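Local coordinates for centrosomal protein of 104 kDa (Homo sapiens, PDB 5LPH), which is required for ciliogenesis and for structural integrity at the ciliary tip, and is represented by its tubulin-binding TOG domain, at residues Lys72-Met77 with Leu116-Thr121; Leu146-Thr149 with Arg155-Val158; Glu166-Lys171 with Gln177-Tyr182; Asn221-Ser226 with Leu257-Pro262. One frame throughout, in Å; residues are numbered along the deposited sequence. Where two conformers were deposited one is given.

Interaction 1. Residues Lys72-Met77 with Leu116-Thr121; sequences KKLMEM and LKMIIT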
loop_
_atom_site.group_PDB
_atom_site.type_symbol
_atom_site.label_atom_id
_atom_site.label_comp_id
_atom_site.label_asym_id
_atom_site.label_seq_id
_atom_site.Cartn_x
_atom_site.Cartn_y
_atom_site.Cartn_z
ATOM N N LYS A 72 7.308 -0.024 22.364
ATOM C CA LYS A 72 8.042 0.534 23.516
ATOM C C LYS A 72 9.548 0.330 23.389
ATOM O O LYS A 72 10.315 1.278 23.521
ATOM C CB LYS A 72 7.574 -0.093 24.840
ATOM C CG LYS A 72 6.349 0.553 25.467
ATOM C CD LYS A 72 5.891 -0.238 26.687
ATOM C CE LYS A 72 4.827 0.494 27.492
ATOM N NZ LYS A 72 5.421 1.477 28.443
ATOM N N LYS A 73 9.947 -0.917 23.139
ATOM C CA LYS A 73 11.355 -1.311 22.998
ATOM C C LYS A 73 12.118 -0.509 21.942
ATOM O O LYS A 73 13.255 -0.107 22.182
ATOM C CB LYS A 73 11.449 -2.812 22.685
ATOM C CG LYS A 73 12.838 -3.327 22.326
ATOM C CD LYS A 73 12.936 -4.831 22.525
ATOM C CE LYS A 73 14.098 -5.440 21.755
ATOM N NZ LYS A 73 14.150 -6.915 21.947
ATOM N N LEU A 74 11.499 -0.285 20.782
ATOM C CA LEU A 74 12.144 0.472 19.701
ATOM C C LEU A 74 12.478 1.904 20.110
ATOM O O LEU A 74 13.580 2.372 19.839
ATOM C CB LEU A 74 11.288 0.483 18.424
ATOM C CG LEU A 74 11.205 -0.815 17.614
ATOM C CD1 LEU A 74 10.180 -0.737 16.495
ATOM C CD2 LEU A 74 12.550 -1.143 17.024
HETATM N N MSE A 75 11.537 2.584 20.763
HETATM C CA MSE A 75 11.724 3.990 21.157
HETATM C C MSE A 75 12.539 4.205 22.411
HETATM O O MSE A 75 12.954 5.331 22.676
HETATM C CB MSE A 75 10.370 4.689 21.290
HETATM C CG MSE A 75 9.650 4.800 19.945
HETATM SE SE MSE A 75 10.741 5.616 18.502
HETATM C CE MSE A 75 10.840 7.434 19.257
ATOM N N GLU A 76 12.785 3.151 23.189
ATOM C CA GLU A 76 13.678 3.243 24.351
ATOM C C GLU A 76 15.158 3.039 24.001
ATOM O O GLU A 76 16.014 3.249 24.856
ATOM C CB GLU A 76 13.265 2.245 25.440
ATOM C CG GLU A 76 11.960 2.605 26.133
ATOM C CD GLU A 76 11.502 1.559 27.142
ATOM O OE1 GLU A 76 12.286 0.644 27.484
ATOM O OE2 GLU A 76 10.344 1.658 27.604
HETATM N N MSE A 77 15.467 2.641 22.764
HETATM C CA MSE A 77 16.863 2.417 22.370
HETATM C C MSE A 77 17.578 3.744 22.258
HETATM O O MSE A 77 17.101 4.635 21.553
HETATM C CB MSE A 77 16.973 1.661 21.052
HETATM C CG MSE A 77 16.721 0.182 21.294
HETATM SE SE MSE A 77 16.463 -0.694 19.553
HETATM C CE MSE A 77 18.121 -1.758 19.583
ATOM N N LEU A 116 4.113 0.462 12.588
ATOM C CA LEU A 116 4.680 0.797 11.280
ATOM C C LEU A 116 4.877 2.298 11.141
ATOM O O LEU A 116 5.945 2.743 10.723
ATOM C CB LEU A 116 3.785 0.278 10.146
ATOM C CG LEU A 116 4.292 0.428 8.706
ATOM C CD1 LEU A 116 5.719 -0.074 8.533
ATOM C CD2 LEU A 116 3.357 -0.294 7.746
ATOM N N LYS A 117 3.855 3.064 11.515
ATOM C CA LYS A 117 3.934 4.523 11.490
ATOM C C LYS A 117 5.057 5.062 12.390
ATOM O O LYS A 117 5.781 5.972 11.992
ATOM C CB LYS A 117 2.588 5.158 11.861
ATOM C CG LYS A 117 2.639 6.674 11.987
ATOM C CD LYS A 117 1.267 7.317 11.928
ATOM C CE LYS A 117 1.377 8.810 12.202
ATOM N NZ LYS A 117 0.047 9.470 12.252
HETATM N N MSE A 118 5.210 4.492 13.583
HETATM C CA MSE A 118 6.272 4.910 14.511
HETATM C C MSE A 118 7.639 4.639 13.929
HETATM O O MSE A 118 8.549 5.445 14.087
HETATM C CB MSE A 118 6.124 4.215 15.868
HETATM C CG MSE A 118 7.233 4.609 16.858
HETATM SE SE MSE A 118 8.742 3.348 16.663
HETATM C CE MSE A 118 7.727 1.938 17.571
ATOM N N ILE A 119 7.809 3.492 13.270
ATOM C CA ILE A 119 9.099 3.130 12.661
ATOM C C ILE A 119 9.499 4.119 11.554
ATOM O O ILE A 119 10.633 4.597 11.529
ATOM C CB ILE A 119 9.099 1.677 12.113
ATOM C CG1 ILE A 119 9.051 0.673 13.270
ATOM C CG2 ILE A 119 10.348 1.398 11.281
ATOM C CD1 ILE A 119 8.593 -0.711 12.868
ATOM N N ILE A 120 8.571 4.415 10.647
ATOM C CA ILE A 120 8.849 5.312 9.520
ATOM C C ILE A 120 9.005 6.775 9.966
ATOM O O ILE A 120 9.917 7.453 9.512
ATOM C CB ILE A 120 7.771 5.192 8.411
ATOM C CG1 ILE A 120 7.791 3.787 7.797
ATOM C CG2 ILE A 120 7.990 6.244 7.321
ATOM C CD1 ILE A 120 6.530 3.418 7.043
ATOM N N THR A 121 8.122 7.237 10.851
ATOM C CA THR A 121 7.989 8.663 11.202
ATOM C C THR A 121 8.786 9.120 12.433
ATOM O O THR A 121 9.039 10.316 12.583
ATOM C CB THR A 121 6.466 8.979 11.368
ATOM O OG1 THR A 121 5.825 8.783 10.104
ATOM C CG2 THR A 121 6.103 10.393 11.895
#

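Interaction 2. Residues Leu146-Thr149 with Arg155-Val158; sequences LTRT and RLRV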
loop_
_atom_site.group_PDB
_atom_site.type_symbol
_atom_site.label_atom_id
_atom_site.label_comp_id
_atom_site.label_asym_id
_atom_site.label_seq_id
_atom_site.Cartn_x
_atom_site.Cartn_y
_atom_site.Cartn_z
ATOM N N LEU A 146 -2.216 -3.421 0.711
ATOM C CA LEU A 146 -3.127 -3.338 -0.446
ATOM C C LEU A 146 -4.058 -4.542 -0.565
ATOM O O LEU A 146 -5.197 -4.378 -0.987
ATOM C CB LEU A 146 -2.374 -3.160 -1.772
ATOM C CG LEU A 146 -1.976 -1.740 -2.180
ATOM C CD1 LEU A 146 -1.050 -1.820 -3.388
ATOM C CD2 LEU A 146 -3.191 -0.870 -2.487
ATOM N N THR A 147 -3.579 -5.737 -0.217
ATOM C CA THR A 147 -4.449 -6.923 -0.154
ATOM C C THR A 147 -5.596 -6.747 0.855
ATOM O O THR A 147 -6.713 -7.180 0.581
ATOM C CB THR A 147 -3.691 -8.230 0.167
ATOM O OG1 THR A 147 -2.933 -8.065 1.364
ATOM C CG2 THR A 147 -2.774 -8.622 -0.980
ATOM N N ARG A 148 -5.332 -6.085 1.986
ATOM C CA ARG A 148 -6.384 -5.779 2.971
ATOM C C ARG A 148 -7.424 -4.743 2.508
ATOM O O ARG A 148 -8.483 -4.630 3.133
ATOM C CB ARG A 148 -5.796 -5.322 4.322
ATOM C CG ARG A 148 -4.877 -6.303 5.054
ATOM C CD ARG A 148 -5.391 -7.736 5.150
ATOM N NE ARG A 148 -6.676 -7.882 5.847
ATOM C CZ ARG A 148 -6.858 -7.965 7.171
ATOM N NH1 ARG A 148 -5.845 -7.889 8.030
ATOM N NH2 ARG A 148 -8.088 -8.120 7.649
ATOM N N THR A 149 -7.137 -3.979 1.447
ATOM C CA THR A 149 -8.152 -3.113 0.835
ATOM C C THR A 149 -9.163 -3.900 -0.023
ATOM O O THR A 149 -10.124 -3.315 -0.515
ATOM C CB THR A 149 -7.549 -1.959 -0.004
ATOM O OG1 THR A 149 -6.845 -2.482 -1.133
ATOM C CG2 THR A 149 -6.607 -1.092 0.813
ATOM N N ARG A 155 -15.214 -1.281 6.795
ATOM C CA ARG A 155 -14.457 -0.496 7.781
ATOM C C ARG A 155 -12.946 -0.797 7.731
ATOM O O ARG A 155 -12.120 0.106 7.879
ATOM C CB ARG A 155 -15.005 -0.769 9.184
ATOM C CG ARG A 155 -14.586 0.235 10.244
ATOM C CD ARG A 155 -15.231 -0.058 11.597
ATOM N NE ARG A 155 -16.679 -0.280 11.485
ATOM C CZ ARG A 155 -17.311 -1.460 11.560
ATOM N NH1 ARG A 155 -16.661 -2.610 11.783
ATOM N NH2 ARG A 155 -18.634 -1.488 11.414
ATOM N N LEU A 156 -12.601 -2.063 7.500
ATOM C CA LEU A 156 -11.205 -2.468 7.376
ATOM C C LEU A 156 -10.571 -1.954 6.070
ATOM O O LEU A 156 -9.438 -1.467 6.097
ATOM C CB LEU A 156 -11.067 -3.988 7.495
ATOM C CG LEU A 156 -9.646 -4.454 7.851
ATOM C CD1 LEU A 156 -9.673 -5.598 8.856
ATOM C CD2 LEU A 156 -8.853 -4.841 6.608
ATOM N N ARG A 157 -11.301 -2.060 4.951
ATOM C CA ARG A 157 -10.872 -1.483 3.661
ATOM C C ARG A 157 -10.540 0.003 3.773
ATOM O O ARG A 157 -9.504 0.439 3.277
ATOM C CB ARG A 157 -11.935 -1.667 2.576
ATOM C CG ARG A 157 -12.154 -3.104 2.134
ATOM C CD ARG A 157 -12.892 -3.173 0.803
ATOM N NE ARG A 157 -14.221 -2.564 0.839
ATOM C CZ ARG A 157 -15.365 -3.186 1.137
ATOM N NH1 ARG A 157 -15.403 -4.482 1.465
ATOM N NH2 ARG A 157 -16.497 -2.492 1.113
ATOM N N VAL A 158 -11.405 0.763 4.448
ATOM C CA VAL A 158 -11.189 2.201 4.671
ATOM C C VAL A 158 -9.952 2.474 5.546
ATOM O O VAL A 158 -9.179 3.388 5.262
ATOM C CB VAL A 158 -12.445 2.880 5.294
ATOM C CG1 VAL A 158 -12.161 4.319 5.731
ATOM C CG2 VAL A 158 -13.616 2.865 4.317
#

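Interaction 3. Residues Glu166-Lys171 with Gln177-Tyr182; sequences EMALFK and QIIPSY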
loop_
_atom_site.group_PDB
_atom_site.type_symbol
_atom_site.label_atom_id
_atom_site.label_comp_id
_atom_site.label_asym_id
_atom_site.label_seq_id
_atom_site.Cartn_x
_atom_site.Cartn_y
_atom_site.Cartn_z
ATOM N N GLU A 166 -1.953 8.070 3.983
ATOM C CA GLU A 166 -1.161 8.718 5.033
ATOM C C GLU A 166 0.352 8.536 4.818
ATOM O O GLU A 166 1.112 9.500 4.933
ATOM C CB GLU A 166 -1.567 8.161 6.403
ATOM C CG GLU A 166 -1.308 9.082 7.580
ATOM C CD GLU A 166 -1.782 8.494 8.901
ATOM O OE1 GLU A 166 -2.808 7.766 8.918
ATOM O OE2 GLU A 166 -1.122 8.765 9.930
HETATM N N MSE A 167 0.780 7.313 4.500
HETATM C CA MSE A 167 2.204 7.024 4.256
HETATM C C MSE A 167 2.682 7.650 2.971
HETATM O O MSE A 167 3.779 8.200 2.934
HETATM C CB MSE A 167 2.550 5.533 4.162
HETATM C CG MSE A 167 2.616 4.699 5.428
HETATM SE SE MSE A 167 3.663 3.086 4.931
HETATM C CE MSE A 167 2.452 2.251 3.614
ATOM N N ALA A 168 1.870 7.587 1.915
ATOM C CA ALA A 168 2.219 8.195 0.624
ATOM C C ALA A 168 2.549 9.693 0.704
ATOM O O ALA A 168 3.312 10.201 -0.130
ATOM C CB ALA A 168 1.113 7.956 -0.394
ATOM N N LEU A 169 1.969 10.384 1.691
ATOM C CA LEU A 169 2.185 11.820 1.896
ATOM C C LEU A 169 3.187 12.190 3.016
ATOM O O LEU A 169 3.533 13.366 3.141
ATOM C CB LEU A 169 0.826 12.517 2.111
ATOM C CG LEU A 169 -0.039 12.606 0.831
ATOM C CD1 LEU A 169 -1.558 12.592 1.027
ATOM C CD2 LEU A 169 0.400 13.835 0.046
ATOM N N PHE A 170 3.665 11.221 3.804
ATOM C CA PHE A 170 4.815 11.458 4.697
ATOM C C PHE A 170 6.019 11.872 3.850
ATOM O O PHE A 170 6.334 11.227 2.847
ATOM C CB PHE A 170 5.223 10.200 5.505
ATOM C CG PHE A 170 4.226 9.756 6.589
ATOM C CD1 PHE A 170 3.293 10.617 7.219
ATOM C CD2 PHE A 170 4.251 8.424 7.002
ATOM C CE1 PHE A 170 2.419 10.124 8.197
ATOM C CE2 PHE A 170 3.381 7.936 7.967
ATOM C CZ PHE A 170 2.468 8.785 8.569
ATOM N N LYS A 171 6.699 12.931 4.283
ATOM C CA LYS A 171 7.752 13.594 3.495
ATOM C C LYS A 171 8.819 12.619 2.969
ATOM O O LYS A 171 9.118 12.588 1.762
ATOM C CB LYS A 171 8.391 14.715 4.347
ATOM C CG LYS A 171 7.422 15.836 4.723
ATOM C CD LYS A 171 8.120 16.986 5.428
ATOM C CE LYS A 171 7.140 18.109 5.741
ATOM N NZ LYS A 171 7.804 19.257 6.417
ATOM N N GLN A 177 8.948 7.905 -4.271
ATOM C CA GLN A 177 8.071 7.598 -5.414
ATOM C C GLN A 177 7.645 6.125 -5.531
ATOM O O GLN A 177 7.302 5.649 -6.620
ATOM C CB GLN A 177 8.712 8.055 -6.737
ATOM C CG GLN A 177 9.178 9.501 -6.755
ATOM C CD GLN A 177 9.747 9.921 -8.102
ATOM O OE1 GLN A 177 9.702 9.165 -9.079
ATOM N NE2 GLN A 177 10.294 11.134 -8.160
ATOM N N ILE A 178 7.623 5.419 -4.405
ATOM C CA ILE A 178 7.378 3.976 -4.398
ATOM C C ILE A 178 5.881 3.652 -4.470
ATOM O O ILE A 178 5.474 2.784 -5.246
ATOM C CB ILE A 178 8.015 3.317 -3.149
ATOM C CG1 ILE A 178 9.544 3.413 -3.227
ATOM C CG2 ILE A 178 7.599 1.857 -3.018
ATOM C CD1 ILE A 178 10.232 3.216 -1.894
ATOM N N ILE A 179 5.073 4.332 -3.655
ATOM C CA ILE A 179 3.653 3.972 -3.501
ATOM C C ILE A 179 2.840 4.159 -4.784
ATOM O O ILE A 179 2.061 3.269 -5.130
ATOM C CB ILE A 179 3.001 4.648 -2.259
ATOM C CG1 ILE A 179 3.531 3.954 -0.994
ATOM C CG2 ILE A 179 1.473 4.570 -2.301
ATOM C CD1 ILE A 179 3.239 4.660 0.312
ATOM N N PRO A 180 3.015 5.297 -5.493
ATOM C CA PRO A 180 2.352 5.451 -6.791
ATOM C C PRO A 180 2.597 4.304 -7.772
ATOM O O PRO A 180 1.694 3.936 -8.515
ATOM C CB PRO A 180 2.933 6.764 -7.312
ATOM C CG PRO A 180 3.109 7.567 -6.070
ATOM C CD PRO A 180 3.596 6.578 -5.043
ATOM N N SER A 181 3.795 3.731 -7.748
ATOM C CA SER A 181 4.137 2.607 -8.618
ATOM C C SER A 181 3.339 1.326 -8.345
ATOM O O SER A 181 3.118 0.544 -9.263
ATOM C CB SER A 181 5.637 2.325 -8.539
ATOM O OG SER A 181 5.978 1.188 -9.303
ATOM N N TYR A 182 2.930 1.105 -7.097
ATOM C CA TYR A 182 2.029 -0.009 -6.761
ATOM C C TYR A 182 0.606 0.244 -7.232
ATOM O O TYR A 182 -0.083 -0.692 -7.634
ATOM C CB TYR A 182 2.010 -0.293 -5.255
ATOM C CG TYR A 182 3.302 -0.867 -4.762
ATOM C CD1 TYR A 182 3.711 -2.143 -5.150
ATOM C CD2 TYR A 182 4.136 -0.135 -3.924
ATOM C CE1 TYR A 182 4.911 -2.673 -4.707
ATOM C CE2 TYR A 182 5.338 -0.657 -3.485
ATOM C CZ TYR A 182 5.717 -1.922 -3.873
ATOM O OH TYR A 182 6.901 -2.417 -3.406
#

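Interaction 4. Residues Asn221-Ser226 with Leu257-Pro262; sequences NVMKFS and LEYLPP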
loop_
_atom_site.group_PDB
_atom_site.type_symbol
_atom_site.label_atom_id
_atom_site.label_comp_id
_atom_site.label_asym_id
_atom_site.label_seq_id
_atom_site.Cartn_x
_atom_site.Cartn_y
_atom_site.Cartn_z
ATOM N N ASN A 221 2.331 5.848 -17.172
ATOM C CA ASN A 221 1.839 4.734 -16.319
ATOM C C ASN A 221 0.362 4.855 -15.892
ATOM O O ASN A 221 -0.336 3.848 -15.780
ATOM C CB ASN A 221 2.779 4.431 -15.126
ATOM C CG ASN A 221 2.943 5.594 -14.158
ATOM O OD1 ASN A 221 2.076 6.458 -14.029
ATOM N ND2 ASN A 221 4.073 5.616 -13.466
ATOM N N VAL A 222 -0.125 6.079 -15.705
ATOM C CA VAL A 222 -1.551 6.309 -15.391
ATOM C C VAL A 222 -2.482 5.875 -16.540
ATOM O O VAL A 222 -3.477 5.176 -16.322
ATOM C CB VAL A 222 -1.806 7.793 -15.017
ATOM C CG1 VAL A 222 -3.294 8.119 -14.951
ATOM C CG2 VAL A 222 -1.125 8.155 -13.700
HETATM N N MSE A 223 -2.163 6.306 -17.759
HETATM C CA MSE A 223 -2.994 5.999 -18.944
HETATM C C MSE A 223 -2.895 4.547 -19.321
HETATM O O MSE A 223 -3.899 3.925 -19.667
HETATM C CB MSE A 223 -2.580 6.868 -20.139
HETATM C CG MSE A 223 -2.906 8.351 -19.936
HETATM SE SE MSE A 223 -4.842 8.703 -19.783
HETATM C CE MSE A 223 -5.509 7.556 -21.240
ATOM N N LYS A 224 -1.678 4.006 -19.267
ATOM C CA LYS A 224 -1.423 2.569 -19.454
ATOM C C LYS A 224 -2.335 1.742 -18.539
ATOM O O LYS A 224 -2.964 0.797 -18.999
ATOM C CB LYS A 224 0.064 2.282 -19.184
ATOM C CG LYS A 224 0.590 0.845 -19.197
ATOM C CD LYS A 224 -0.125 -0.187 -20.033
ATOM C CE LYS A 224 0.678 -1.481 -20.121
ATOM N NZ LYS A 224 -0.173 -2.642 -20.498
ATOM N N PHE A 225 -2.418 2.127 -17.264
ATOM C CA PHE A 225 -3.312 1.475 -16.283
ATOM C C PHE A 225 -4.798 1.640 -16.616
ATOM O O PHE A 225 -5.558 0.663 -16.628
ATOM C CB PHE A 225 -3.032 2.023 -14.862
ATOM C CG PHE A 225 -3.980 1.515 -13.801
ATOM C CD1 PHE A 225 -3.813 0.250 -13.254
ATOM C CD2 PHE A 225 -5.040 2.304 -13.340
ATOM C CE1 PHE A 225 -4.686 -0.223 -12.280
ATOM C CE2 PHE A 225 -5.913 1.835 -12.368
ATOM C CZ PHE A 225 -5.735 0.571 -11.835
ATOM N N SER A 226 -5.201 2.880 -16.882
ATOM C CA SER A 226 -6.616 3.189 -17.118
ATOM C C SER A 226 -7.179 2.512 -18.368
ATOM O O SER A 226 -8.275 1.939 -18.328
ATOM C CB SER A 226 -6.809 4.698 -17.222
ATOM O OG SER A 226 -6.446 5.336 -16.009
ATOM N N LEU A 257 -3.704 11.604 -25.995
ATOM C CA LEU A 257 -4.420 11.009 -27.142
ATOM C C LEU A 257 -3.682 9.851 -27.816
ATOM O O LEU A 257 -4.317 8.968 -28.391
ATOM C CB LEU A 257 -4.778 12.061 -28.204
ATOM C CG LEU A 257 -5.989 12.951 -27.996
ATOM C CD1 LEU A 257 -5.916 13.658 -26.662
ATOM C CD2 LEU A 257 -6.172 13.956 -29.130
ATOM N N GLU A 258 -2.353 9.867 -27.754
ATOM C CA GLU A 258 -1.531 8.759 -28.268
ATOM C C GLU A 258 -1.809 7.412 -27.563
ATOM O O GLU A 258 -1.665 6.354 -28.180
ATOM C CB GLU A 258 -0.036 9.118 -28.194
ATOM C CG GLU A 258 0.540 9.205 -26.784
ATOM C CD GLU A 258 1.849 9.981 -26.718
ATOM O OE1 GLU A 258 1.894 11.136 -27.171
ATOM O OE2 GLU A 258 2.844 9.439 -26.198
ATOM N N TYR A 259 -2.241 7.464 -26.297
ATOM C CA TYR A 259 -2.555 6.258 -25.504
ATOM C C TYR A 259 -3.881 5.583 -25.838
ATOM O O TYR A 259 -4.127 4.449 -25.399
ATOM C CB TYR A 259 -2.526 6.580 -24.005
ATOM C CG TYR A 259 -1.166 6.986 -23.548
ATOM C CD1 TYR A 259 -0.244 6.025 -23.167
ATOM C CD2 TYR A 259 -0.779 8.327 -23.528
ATOM C CE1 TYR A 259 1.021 6.389 -22.766
ATOM C CE2 TYR A 259 0.489 8.704 -23.127
ATOM C CZ TYR A 259 1.383 7.728 -22.747
ATOM O OH TYR A 259 2.645 8.071 -22.364
ATOM N N LEU A 260 -4.735 6.280 -26.589
ATOM C CA LEU A 260 -6.054 5.774 -26.954
ATOM C C LEU A 260 -6.097 5.415 -28.437
ATOM O O LEU A 260 -5.198 5.785 -29.191
ATOM C CB LEU A 260 -7.107 6.845 -26.663
ATOM C CG LEU A 260 -7.349 7.156 -25.182
ATOM C CD1 LEU A 260 -7.742 8.611 -24.982
ATOM C CD2 LEU A 260 -8.401 6.218 -24.606
ATOM N N PRO A 261 -7.144 4.691 -28.866
ATOM C CA PRO A 261 -7.398 4.519 -30.302
ATOM C C PRO A 261 -7.801 5.838 -31.000
ATOM O O PRO A 261 -7.994 6.855 -30.324
ATOM C CB PRO A 261 -8.544 3.499 -30.336
ATOM C CG PRO A 261 -8.508 2.809 -29.019
ATOM C CD PRO A 261 -8.021 3.833 -28.046
ATOM N N PRO A 262 -7.931 5.828 -32.344
ATOM C CA PRO A 262 -8.263 7.065 -33.054
ATOM C C PRO A 262 -9.755 7.414 -32.969
ATOM O O PRO A 262 -10.606 6.514 -32.898
ATOM C CB PRO A 262 -7.853 6.757 -34.492
ATOM C CG PRO A 262 -8.035 5.283 -34.628
ATOM C CD PRO A 262 -7.855 4.675 -33.264
#

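Interaction 1. Residues Lys72-Met77 with Leu116-Thr121
Neither ring nor amide enters the contact of Leu74 and Met75 with Met118 and Ile119; aliphatic branches and the selenium atoms of two selenomethionines meet, so there are no flat faces or edges to match. The CD1 methyl of Leu74 does most of the reaching: it lies 3.7 Å from CG1 of Ile119 and 3.8 Å from CE of Met118. That CE methyl also rests near CB of Leu74, so it touches the leucine at both root and branch. Met118 leaves its helix with CG opposite the backbone N (chi1 179°), which sends the chain across the gap before it bends at its next two torsions. Met75 runs past it in the opposite direction, SE 3.5 Å from SE of Met118. All these contacts of the Met118 side chain hold for one of its two modelled conformers and are less certain for that. The axes of 72-76 and 116-121 stay 10.9 Å apart at an angle of 15°, a span bridged by side chains alone. Helix 83-100, which lies between these two helices in the chain, packs against both partners: Thr89 and Ser93 touch Leu74, and Leu90 touches Ile119.

Interaction 2. Residues Leu146-Thr149 with Arg155-Val158
Arg148 and Leu156 meet by van der Waals packing of a guanidinium against methyls. The arginine chain bends twice, at its second and third torsions, and its guanidinium comes to lie beneath CD2 of Leu156, which sits 3.3 Å above the plane and off centre toward the rim, while CD1 of Leu156 lies 3.2 Å from NH2 of Arg148. CD2 of the leucine is also 3.5 Å from the backbone O of Arg148, so this methyl packs against both ends of the arginine. A second kind of contact joins Thr149 and Arg157: the carbonyl O of Thr149 is 3.1 Å from CD of Arg157, a close carbon-oxygen approach, and it lies near the plane of the guanidinium at its edge. Their CA atoms are 4.2 Å apart, so the backbones themselves are in near contact. The polar atoms bond elsewhere. Arg148 NH2 forms a salt bridge with Asp151, its NH1 binds the carbonyl of Ile101, and Phe109 adds a cation-pi contact; Arg157 NH1 binds the carbonyl of Asp151, and Thr149 O is hydrogen-bonded with Ser198 OG of helix 193-210. Were Arg148 an alanine, Asp151 would probably lose its charged mate and the methyls of Leu156 their flat cover. The arrangement is that of a tight interhelical turn in a HEAT repeat, where helix 131-147 hands over to helix 154-169.

Interaction 3. Residues Glu166-Lys171 with Gln177-Tyr182
Ala168 and Ile179 bring the two backbones to 6.1 Å, CA to CA, where the end of helix 154-169 meets the start of helix 178-183. The contact turns on Ile179, whose side chain aims at the first helix with both of its branches. CD1, at the end of the CG1 branch, presses against the backbone rather than another side chain: it is 3.6 Å from the N and 3.7 Å from the CA of Ala168. CG2 stands opposite the backbone N of Ile179 and comes from beside this branch to meet CB of Ala168 at 3.9 Å. The alanine points toward the isoleucine, and its single methyl leaves little side chain between Ile179 and the main chain, consistent with the close approach. Met167, a selenomethionine, adds its CB, 4.0 Å from CD1 of Ile179, and its chain crosses the isoleucine at about a right angle. The far end of that chain, bent at its third torsion, brings CE of Met167 to 4.2 Å from the same CD1 of Ile179.

Beyond the segments, Leu206 of helix 193-210 touches Ala168, and Ile142 of helix 131-147 packs on Met167. The side chains that meet are all apolar, CD1 also packs on the main chain of Ala168, and all three touching residues are buried. Shape, rather than any directional bond between the segments, therefore sets how helix 178-183 seats against the end of helix 154-169, where the first HEAT repeat comes to its close.

Interaction 4. Residues Asn221-Ser226 with Leu257-Pro262
Met223 lays its CB methylene over the ring of Tyr259 in a CH-pi contact. CB lies 4.1 Å from the ring centroid and 26° off the normal, displaced toward the root of the ring, where its nearest atom is CG of Tyr259 at 3.7 Å. Tyr259 sets this face in place with its ring plane turned nearly square to the plane through CA, CB and CG (chi2 -86°), CG lying beside the backbone N. Met223, a selenomethionine, also starts with CG beside its backbone N (chi1 -68°), then bends at both following torsions. This compact coil folds CE back to 4.2 Å from CB of Tyr259, and CE makes a looser approach of 4.4 Å to CG of Leu260. The phenol end is held separately, by a hydrogen bond between Tyr259 OH and Asp220. With a serine at Tyr259, the face under Met223 CB is lost and Asp220 is likely to be left without the phenol hydroxyl. The contact lays the segment that follows helix 235-252 on helix 219-229. Leu260 continues the packing onto Tyr273 and Phe280 of helix 271-283. Helix 219-229 in turn leans on helix 235-252, Val222 touching Met248 and Ser226 touching Ile244 and Ile245, while Phe225 packs on Met200 and Leu203 of helix 193-210.

In the fold
The four contacts follow one another along the chain, each closing before the next opens, in keeping with a solenoid built of neighbouring helices. Interactions 1 and 3 have centres 20 Å apart but touch through a salt bridge between Lys117 and Glu166 and through Ile120 packing on Met167. Interactions 2 and 3 use opposite ends of helix 154-169 within the first HEAT repeat, their centres 17 Å apart, and meet where Leu146 touches Tyr182. Interaction 4 belongs to the C-terminal end, 42 Å from interaction 1 between centres and on the other side of the chain's centre. Contacts between elements close in the chain are thus spread along this tubulin-binding TOG domain; only interaction 2 joins consecutive helices.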